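Local atomic coordinates of phosphotriesterase, putative (Deinococcus radiodurans, PDB entry 4J35), a protein that probably acts as a metal-dependent lactonase of the phosphotriesterase family, engineered here toward organophosphate hydrolysis at a site holding two cobalt ions. Residues Arg258-His263 against Gly316-Leu321. The protein carries 7 engineered substitutions. Numbering follows the deposited sequence.
Sequences RLLLSH and GNPARL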
loop_
_atom_site.group_PDB
_atom_site.type_symbol
_atom_site.label_atom_id
_atom_site.label_comp_id
_atom_site.label_asym_id
_atom_site.label_seq_id
_atom_site.Cartn_x
_atom_site.Cartn_y
_atom_site.Cartn_z
ATOM N N ARG A 258 -7.710 -10.568 -10.135
ATOM C CA ARG A 258 -7.671 -10.272 -8.704
ATOM C C ARG A 258 -6.265 -10.169 -8.091
ATOM O O ARG A 258 -6.134 -10.119 -6.869
ATOM C CB ARG A 258 -8.450 -11.330 -7.941
ATOM C CG ARG A 258 -9.875 -11.493 -8.483
ATOM C CD ARG A 258 -10.757 -10.334 -8.070
ATOM N NE ARG A 258 -11.909 -10.167 -8.963
ATOM C CZ ARG A 258 -13.093 -10.756 -8.802
ATOM N NH1 ARG A 258 -13.323 -11.560 -7.769
ATOM N NH2 ARG A 258 -14.061 -10.532 -9.679
ATOM N N LEU A 259 -5.227 -10.125 -8.946
ATOM C CA LEU A 259 -3.844 -10.075 -8.469
ATOM C C LEU A 259 -3.198 -8.745 -8.832
ATOM O O LEU A 259 -3.344 -8.277 -9.975
ATOM C CB LEU A 259 -3.003 -11.184 -9.120
ATOM C CG LEU A 259 -3.499 -12.626 -8.937
ATOM C CD1 LEU A 259 -2.760 -13.542 -9.886
ATOM C CD2 LEU A 259 -3.339 -13.098 -7.477
ATOM N N LEU A 260 -2.496 -8.147 -7.868
ATOM C CA LEU A 260 -1.772 -6.909 -8.120
ATOM C C LEU A 260 -0.329 -7.024 -7.646
ATOM O O LEU A 260 0.013 -7.908 -6.881
ATOM C CB LEU A 260 -2.466 -5.726 -7.447
ATOM C CG LEU A 260 -3.803 -5.377 -8.099
ATOM C CD1 LEU A 260 -4.976 -6.079 -7.358
ATOM C CD2 LEU A 260 -3.992 -3.877 -8.135
ATOM N N LEU A 261 0.506 -6.103 -8.116
ATOM C CA LEU A 261 1.972 -6.221 -7.962
ATOM C C LEU A 261 2.590 -4.896 -7.516
ATOM O O LEU A 261 2.305 -3.866 -8.092
ATOM C CB LEU A 261 2.613 -6.613 -9.294
ATOM C CG LEU A 261 2.103 -7.871 -10.002
ATOM C CD1 LEU A 261 2.743 -7.946 -11.413
ATOM C CD2 LEU A 261 2.410 -9.135 -9.224
ATOM N N SER A 262 3.412 -4.923 -6.468
ATOM C CA SER A 262 4.118 -3.703 -6.031
ATOM C C SER A 262 5.362 -4.047 -5.238
ATOM O O SER A 262 5.664 -5.229 -5.067
ATOM C CB SER A 262 3.222 -2.803 -5.216
ATOM O OG SER A 262 3.249 -1.508 -5.748
ATOM N N HIS A 263 6.090 -3.008 -4.799
ATOM C CA HIS A 263 7.332 -3.202 -4.066
ATOM C C HIS A 263 7.317 -2.866 -2.573
ATOM O O HIS A 263 8.216 -3.323 -1.836
ATOM C CB HIS A 263 8.469 -2.346 -4.693
ATOM C CG HIS A 263 8.517 -2.398 -6.183
ATOM N ND1 HIS A 263 7.773 -1.562 -6.987
ATOM C CD2 HIS A 263 9.268 -3.154 -7.016
ATOM C CE1 HIS A 263 8.078 -1.794 -8.257
ATOM N NE2 HIS A 263 8.978 -2.758 -8.296
ATOM N N GLY A 316 -5.535 -2.938 -15.722
ATOM C CA GLY A 316 -6.954 -3.271 -15.618
ATOM C C GLY A 316 -7.415 -3.270 -14.170
ATOM O O GLY A 316 -8.403 -2.631 -13.827
ATOM N N ASN A 317 -6.701 -3.990 -13.317
ATOM C CA ASN A 317 -7.110 -4.094 -11.916
ATOM C C ASN A 317 -7.064 -2.772 -11.161
ATOM O O ASN A 317 -8.006 -2.424 -10.458
ATOM C CB ASN A 317 -6.326 -5.180 -11.194
ATOM C CG ASN A 317 -6.563 -6.538 -11.781
ATOM O OD1 ASN A 317 -7.512 -6.740 -12.573
ATOM N ND2 ASN A 317 -5.775 -7.514 -11.354
ATOM N N PRO A 318 -5.951 -2.021 -11.262
ATOM C CA PRO A 318 -5.951 -0.722 -10.593
ATOM C C PRO A 318 -7.053 0.213 -11.089
ATOM O O PRO A 318 -7.541 0.997 -10.284
ATOM C CB PRO A 318 -4.568 -0.134 -10.957
ATOM C CG PRO A 318 -3.746 -1.320 -11.355
ATOM C CD PRO A 318 -4.651 -2.356 -11.865
ATOM N N ALA A 319 -7.426 0.162 -12.373
ATOM C CA ALA A 319 -8.458 1.067 -12.880
ATOM C C ALA A 319 -9.768 0.763 -12.154
ATOM O O ALA A 319 -10.516 1.656 -11.733
ATOM C CB ALA A 319 -8.644 0.872 -14.376
ATOM N N ARG A 320 -10.003 -0.520 -11.978
ATOM C CA ARG A 320 -11.238 -1.005 -11.369
ATOM C C ARG A 320 -11.224 -0.752 -9.835
ATOM O O ARG A 320 -12.166 -0.234 -9.237
ATOM C CB ARG A 320 -11.367 -2.503 -11.703
ATOM C CG ARG A 320 -12.564 -3.237 -11.097
ATOM C CD ARG A 320 -12.164 -3.968 -9.817
ATOM N NE ARG A 320 -11.058 -4.921 -9.992
ATOM C CZ ARG A 320 -10.524 -5.626 -8.993
ATOM N NH1 ARG A 320 -11.016 -5.478 -7.770
ATOM N NH2 ARG A 320 -9.505 -6.461 -9.216
ATOM N N LEU A 321 -10.126 -1.115 -9.201
ATOM C CA LEU A 321 -9.948 -0.934 -7.759
ATOM C C LEU A 321 -9.835 0.517 -7.285
ATOM O O LEU A 321 -10.424 0.870 -6.283
ATOM C CB LEU A 321 -8.737 -1.740 -7.304
ATOM C CG LEU A 321 -8.992 -2.589 -6.074
ATOM C CD1 LEU A 321 -8.002 -3.736 -6.021
ATOM C CD2 LEU A 321 -8.901 -1.704 -4.817
#
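Strand 259-261, carrying L260 toward the helix, and helix 316-321, turning N317 toward the strand, run nearly perpendicular (104°), their axes 8.9 Å apart at closest. N317 makes the polar link. Its ND2 donates a hydrogen bond of 2.9 Å to L259 O. The bond is bent, 137° at the hydrogen, and ND2 sits above the carbonyl plane. The acceptor nevertheless lies close to the amide plane of N317. ND2 also bonds A256 O, and OD1 accepts from Q312 NE2, which fixes the rotation of the amide. Next to the amide the contact is apolar. L260 CG rests on N317 CB at 4.0 Å. The CG of L260 is anti to its carbonyl carbon (chi1 -69°), which lets its two methyls reach different residues of the helix. CD2 meets the P318 ring at CD, 4.1 Å away, while CD1 meets L321 CD1 at 4.1 Å. At the margin, R320 NH2 comes to 4.2 Å from R258 CD. The R320 guanidinium is held by S223 and A198 O. An alanine at N317 would probably leave L259 O and A256 O without this donor and Q312 NE2 without its acceptor. The contact packs helix 307-322, the last of the TIM barrel, on a barrel strand that leads toward metal ligand D264. The buried amide of N317 thus satisfies two backbone carbonyls and Q312, while L260 packs on N317 CB, P318 and L321.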